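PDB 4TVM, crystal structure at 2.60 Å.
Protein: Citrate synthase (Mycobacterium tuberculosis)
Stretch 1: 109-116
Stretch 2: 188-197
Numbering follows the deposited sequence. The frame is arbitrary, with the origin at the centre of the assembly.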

ATOM      1  N   ARG A 109      15.957   0.333  24.559  1.00 40.47           N
ATOM      2  CA  ARG A 109      14.908  -0.562  24.097  1.00 44.77           C
ATOM      3  C   ARG A 109      15.129  -0.973  22.641  1.00 44.82           C
ATOM      4  O   ARG A 109      14.977  -2.138  22.277  1.00 46.17           O
ATOM      5  CB  ARG A 109      13.550   0.130  24.284  1.00 50.50           C
ATOM      6  CG  ARG A 109      12.371  -0.805  24.512  1.00 61.67           C
ATOM      7  CD  ARG A 109      11.116  -0.027  24.915  1.00 69.19           C
ATOM      8  NE  ARG A 109      11.037   0.172  26.369  1.00 74.33           N
ATOM      9  CZ  ARG A 109      10.925   1.340  27.008  1.00 85.41           C
ATOM     10  NH1 ARG A 109      10.864   2.505  26.354  1.00 87.03           N
ATOM     11  NH2 ARG A 109      10.876   1.341  28.339  1.00 90.60           N
ATOM     12  N   ILE A 110      15.525  -0.021  21.809  1.00 44.38           N
ATOM     13  CA  ILE A 110      15.823  -0.315  20.414  1.00 41.19           C
ATOM     14  C   ILE A 110      17.097  -1.145  20.311  1.00 44.84           C
ATOM     15  O   ILE A 110      17.207  -1.998  19.435  1.00 45.00           O
ATOM     16  CB  ILE A 110      16.009   0.985  19.598  1.00 40.78           C
ATOM     17  CG1 ILE A 110      14.690   1.731  19.474  1.00 40.12           C
ATOM     18  CG2 ILE A 110      16.559   0.702  18.206  1.00 41.92           C
ATOM     19  CD1 ILE A 110      14.858   3.150  18.979  1.00 41.32           C
ATOM     20  N   GLN A 111      18.074  -0.893  21.176  1.00 45.98           N
ATOM     21  CA  GLN A 111      19.386  -1.520  20.992  1.00 52.75           C
ATOM     22  C   GLN A 111      19.291  -3.007  21.263  1.00 55.20           C
ATOM     23  O   GLN A 111      20.062  -3.796  20.730  1.00 59.79           O
ATOM     24  CB  GLN A 111      20.451  -0.867  21.892  1.00 54.84           C
ATOM     25  CG  GLN A 111      21.838  -0.797  21.276  1.00 59.16           C
ATOM     26  CD  GLN A 111      21.865  -0.069  19.933  1.00 62.37           C
ATOM     27  OE1 GLN A 111      22.350  -0.598  18.934  1.00 63.13           O
ATOM     28  NE2 GLN A 111      21.342   1.148  19.907  1.00 66.18           N
ATOM     29  N   ARG A 112      18.318  -3.397  22.076  1.00 56.93           N
ATOM     30  CA  ARG A 112      18.191  -4.795  22.469  1.00 57.76           C
ATOM     31  C   ARG A 112      17.225  -5.584  21.555  1.00 48.45           C
ATOM     32  O   ARG A 112      17.024  -6.760  21.786  1.00 50.41           O
ATOM     33  CB  ARG A 112      17.865  -4.923  23.993  1.00 59.07           C
ATOM     34  CG  ARG A 112      16.542  -4.317  24.462  1.00 66.71           C
ATOM     35  CD  ARG A 112      16.404  -4.241  25.998  1.00 68.36           C
ATOM     36  NE  ARG A 112      15.055  -3.780  26.394  1.00 70.79           N
ATOM     37  CZ  ARG A 112      13.929  -4.507  26.309  1.00 65.19           C
ATOM     38  NH1 ARG A 112      13.968  -5.749  25.859  1.00 68.26           N
ATOM     39  NH2 ARG A 112      12.747  -3.998  26.679  1.00 60.38           N
ATOM     40  N   HIS A 113      16.697  -4.964  20.496  1.00 42.65           N
ATOM     41  CA  HIS A 113      15.806  -5.652  19.532  1.00 43.96           C
ATOM     42  C   HIS A 113      16.285  -5.669  18.077  1.00 42.66           C
ATOM     43  O   HIS A 113      15.485  -5.875  17.150  1.00 40.18           O
ATOM     44  CB  HIS A 113      14.397  -5.030  19.555  1.00 47.99           C
ATOM     45  CG  HIS A 113      13.610  -5.346  20.789  1.00 48.96           C
ATOM     46  ND1 HIS A 113      13.877  -4.764  22.009  1.00 51.48           N
ATOM     47  CD2 HIS A 113      12.564  -6.178  20.990  1.00 49.27           C
ATOM     48  CE1 HIS A 113      13.030  -5.228  22.911  1.00 51.34           C
ATOM     49  NE2 HIS A 113      12.221  -6.084  22.316  1.00 51.87           N
ATOM     50  N   THR A 114      17.583  -5.495  17.865  1.00 41.58           N
ATOM     51  CA  THR A 114      18.110  -5.364  16.523  1.00 37.65           C
ATOM     52  C   THR A 114      18.398  -6.676  15.856  1.00 42.30           C
ATOM     53  O   THR A 114      18.637  -6.714  14.640  1.00 47.12           O
ATOM     54  CB  THR A 114      19.425  -4.594  16.511  1.00 33.96           C
ATOM     55  OG1 THR A 114      20.267  -5.121  17.526  1.00 39.89           O
ATOM     56  CG2 THR A 114      19.198  -3.111  16.748  1.00 31.72           C
ATOM     57  N   MET A 115      18.442  -7.750  16.634  1.00 44.80           N
ATOM     58  CA  MET A 115      18.678  -9.057  16.058  1.00 44.59           C
ATOM     59  C   MET A 115      17.350  -9.614  15.580  1.00 41.70           C
ATOM     60  O   MET A 115      16.371  -9.552  16.310  1.00 42.72           O
ATOM     61  CB  MET A 115      19.286  -9.991  17.087  1.00 50.88           C
ATOM     62  CG  MET A 115      20.276 -10.964  16.471  1.00 59.20           C
ATOM     63  SD  MET A 115      21.161 -11.981  17.652  1.00 69.16           S
ATOM     64  CE  MET A 115      22.314 -10.753  18.303  1.00 68.14           C
ATOM     65  N   LEU A 116      17.330 -10.112  14.346  1.00 38.21           N
ATOM     66  CA  LEU A 116      16.228 -10.896  13.816  1.00 37.23           C
ATOM     67  C   LEU A 116      16.276 -12.313  14.357  1.00 37.62           C
ATOM     68  O   LEU A 116      17.355 -12.868  14.613  1.00 39.58           O
ATOM     69  CB  LEU A 116      16.335 -11.065  12.295  1.00 35.98           C
ATOM     70  CG  LEU A 116      16.751  -9.930  11.393  1.00 34.45           C
ATOM     71  CD1 LEU A 116      16.724 -10.406   9.954  1.00 37.96           C
ATOM     72  CD2 LEU A 116      15.828  -8.755  11.564  1.00 35.97           C
TER
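Stretch 2 188-197: LYPDNSLTLV

Stretch 1 opens as the last part of a helix that begins earlier in the chain. Residues 109-111 are helical, and the rest is loop or turn. His-113 N donates a hydrogen bond to Ile-110 O at 3.2 Å, so the backbone stays curled just past the helix. At Met-115 and Leu-116 it opens out, with psi of 132° and 150°. Stretch 2 is mostly loop. Leu-188, Tyr-189 and Pro-190 are extended, and a type I beta turn runs from Asp-191 to Leu-194. Leu-194 N donates a hydrogen bond to Asp-191 O at 3.1 Å and closes this turn. Thr-195 holds the N-cap position, without a side-chain capping bond, and a helix starts at Leu-196.

The two stretches run in opposite directions. The start of stretch 2 lies by the end of stretch 1, with CA of Met-115 and CA of Pro-190 6.7 Å apart. Further along, CA of Gln-111 and CA of Leu-196 are 7.0 Å apart. No hydrogen bond crosses between them. The contact rests on packing and buries 422 Å², both sides summed.

Leu-196 packs on Ile-110, in the helix, and on Thr-114, in the loop after it. Leu-196 CD1 is 4.1 Å from Ile-110 CG2 and 4.2 Å from Thr-114 CG2. CA-to-CB of both Ile-110 and Thr-114 points toward stretch 2, which brings these methyl groups to the leucine.

Gln-111 has the most covered area of any residue in the contact. Its CA-to-CB bond points sideways, but the end of the side chain comes nearer to stretch 2. Gln-111 OE1 lies 3.4 Å from Leu-194 O. Both atoms are acceptors, so this is proximity and not a bond. Gln-111 NE2 is 4.0 Å from Leu-196 N. At the turn, Asn-192 OD1 lies 3.9 Å from Gln-111 O.

The CA-to-CB bond of Pro-190 points toward stretch 1, and the ring rests on Thr-114, with Pro-190 CG 3.4 Å from Thr-114 OG1. Thr-114 OG1 also gives a weak hydrogen bond to Gln-111 O, at 3.5 Å. Pro-190 CG is also 4.3 Å from Met-115 N.

Met-115 and Tyr-189 meet at a more open part of the contact. Met-115 CG sits at the edge of the tyrosine ring, 4.2 Å from Tyr-189 CD1. Met-115 SD is 5.2 Å from the centroid of the Tyr-189 ring, in an oblique sulfur-aromatic approach.

Within the turn, Ser-193 N donates a hydrogen bond to Asp-191 OD1 at 3.1 Å. CA-to-CB of both residues points away from stretch 1.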

ATOM      1  N   LEU A 188      26.772  -9.913   8.922  1.00 48.83           N
ATOM      2  CA  LEU A 188      27.317  -9.755  10.287  1.00 44.93           C
ATOM      3  C   LEU A 188      26.171  -9.666  11.284  1.00 42.05           C
ATOM      4  O   LEU A 188      25.011  -9.645  10.885  1.00 36.64           O
ATOM      5  CB  LEU A 188      28.183  -8.483  10.372  1.00 45.91           C
ATOM      6  CG  LEU A 188      29.686  -8.674  10.108  1.00 49.24           C
ATOM      7  CD1 LEU A 188      29.897  -9.575   8.908  1.00 47.39           C
ATOM      8  CD2 LEU A 188      30.429  -7.347   9.905  1.00 49.24           C
ATOM      9  N   TYR A 189      26.498  -9.588  12.581  1.00 41.44           N
ATOM     10  CA  TYR A 189      25.504  -9.327  13.623  1.00 40.77           C
ATOM     11  C   TYR A 189      25.677  -7.962  14.273  1.00 39.57           C
ATOM     12  O   TYR A 189      26.723  -7.390  14.157  1.00 49.18           O
ATOM     13  CB  TYR A 189      25.582 -10.395  14.681  1.00 40.27           C
ATOM     14  CG  TYR A 189      25.034 -11.708  14.217  1.00 42.71           C
ATOM     15  CD1 TYR A 189      23.665 -11.988  14.305  1.00 44.41           C
ATOM     16  CD2 TYR A 189      25.871 -12.682  13.696  1.00 40.76           C
ATOM     17  CE1 TYR A 189      23.156 -13.210  13.881  1.00 39.05           C
ATOM     18  CE2 TYR A 189      25.384 -13.890  13.286  1.00 37.80           C
ATOM     19  CZ  TYR A 189      24.031 -14.145  13.376  1.00 39.20           C
ATOM     20  OH  TYR A 189      23.575 -15.365  12.968  1.00 38.19           O
ATOM     21  N   PRO A 190      24.630  -7.422  14.924  1.00 43.91           N
ATOM     22  CA  PRO A 190      24.752  -6.234  15.782  1.00 48.30           C
ATOM     23  C   PRO A 190      25.866  -6.289  16.827  1.00 49.24           C
ATOM     24  O   PRO A 190      26.070  -7.318  17.444  1.00 48.54           O
ATOM     25  CB  PRO A 190      23.397  -6.182  16.498  1.00 46.46           C
ATOM     26  CG  PRO A 190      22.445  -6.757  15.510  1.00 44.73           C
ATOM     27  CD  PRO A 190      23.208  -7.729  14.646  1.00 45.87           C
ATOM     28  N   ASP A 191      26.579  -5.176  16.981  1.00 52.18           N
ATOM     29  CA  ASP A 191      27.536  -4.955  18.070  1.00 52.30           C
ATOM     30  C   ASP A 191      26.840  -4.071  19.112  1.00 50.41           C
ATOM     31  O   ASP A 191      26.465  -2.949  18.807  1.00 50.77           O
ATOM     32  CB  ASP A 191      28.747  -4.229  17.493  1.00 54.05           C
ATOM     33  CG  ASP A 191      29.942  -4.198  18.437  1.00 53.92           C
ATOM     34  OD1 ASP A 191      29.791  -4.391  19.667  1.00 54.32           O
ATOM     35  OD2 ASP A 191      31.053  -3.988  17.911  1.00 48.57           O
ATOM     36  N   ASN A 192      26.656  -4.569  20.330  1.00 52.74           N
ATOM     37  CA  ASN A 192      26.010  -3.762  21.390  1.00 61.28           C
ATOM     38  C   ASN A 192      26.736  -2.486  21.717  1.00 59.79           C
ATOM     39  O   ASN A 192      26.192  -1.621  22.377  1.00 63.25           O
ATOM     40  CB  ASN A 192      25.848  -4.543  22.704  1.00 63.40           C
ATOM     41  CG  ASN A 192      24.484  -5.195  22.827  1.00 69.48           C
ATOM     42  OD1 ASN A 192      23.476  -4.677  22.327  1.00 74.03           O
ATOM     43  ND2 ASN A 192      24.444  -6.336  23.489  1.00 68.16           N
ATOM     44  N   SER A 193      27.964  -2.369  21.240  1.00 60.92           N
ATOM     45  CA  SER A 193      28.791  -1.251  21.575  1.00 57.94           C
ATOM     46  C   SER A 193      28.715  -0.151  20.510  1.00 58.46           C
ATOM     47  O   SER A 193      29.552   0.744  20.502  1.00 59.77           O
ATOM     48  CB  SER A 193      30.233  -1.733  21.747  1.00 58.48           C
ATOM     49  OG  SER A 193      31.017  -1.503  20.585  1.00 58.18           O
ATOM     50  N   LEU A 194      27.723  -0.198  19.625  1.00 51.14           N
ATOM     51  CA  LEU A 194      27.607   0.828  18.636  1.00 48.59           C
ATOM     52  C   LEU A 194      26.257   1.450  18.726  1.00 52.64           C
ATOM     53  O   LEU A 194      25.337   0.905  19.302  1.00 53.88           O
ATOM     54  CB  LEU A 194      27.760   0.267  17.242  1.00 46.79           C
ATOM     55  CG  LEU A 194      29.104  -0.382  16.943  1.00 49.25           C
ATOM     56  CD1 LEU A 194      29.150  -0.757  15.474  1.00 47.25           C
ATOM     57  CD2 LEU A 194      30.280   0.514  17.322  1.00 49.69           C
ATOM     58  N   THR A 195      26.191   2.612  18.109  1.00 56.00           N
ATOM     59  CA  THR A 195      25.002   3.363  17.836  1.00 48.30           C
ATOM     60  C   THR A 195      24.231   2.594  16.779  1.00 45.94           C
ATOM     61  O   THR A 195      24.798   1.746  16.115  1.00 42.17           O
ATOM     62  CB  THR A 195      25.508   4.740  17.361  1.00 50.32           C
ATOM     63  OG1 THR A 195      25.616   5.609  18.488  1.00 53.05           O
ATOM     64  CG2 THR A 195      24.665   5.375  16.379  1.00 52.64           C
ATOM     65  N   LEU A 196      22.935   2.856  16.663  1.00 42.70           N
ATOM     66  CA  LEU A 196      22.111   2.175  15.705  1.00 41.54           C
ATOM     67  C   LEU A 196      22.619   2.482  14.315  1.00 44.67           C
ATOM     68  O   LEU A 196      22.786   1.578  13.512  1.00 48.35           O
ATOM     69  CB  LEU A 196      20.657   2.621  15.814  1.00 43.02           C
ATOM     70  CG  LEU A 196      19.721   2.136  14.690  1.00 47.48           C
ATOM     71  CD1 LEU A 196      19.147   0.737  14.974  1.00 48.37           C
ATOM     72  CD2 LEU A 196      18.565   3.108  14.450  1.00 46.75           C
ATOM     73  N   VAL A 197      22.858   3.761  14.044  1.00 47.84           N
ATOM     74  CA  VAL A 197      23.302   4.226  12.736  1.00 45.15           C
ATOM     75  C   VAL A 197      24.703   3.715  12.460  1.00 48.63           C
ATOM     76  O   VAL A 197      25.014   3.323  11.333  1.00 50.65           O
ATOM     77  CB  VAL A 197      23.301   5.771  12.647  1.00 45.27           C
ATOM     78  CG1 VAL A 197      23.953   6.256  11.347  1.00 46.19           C
ATOM     79  CG2 VAL A 197      21.885   6.320  12.743  1.00 44.18           C
TER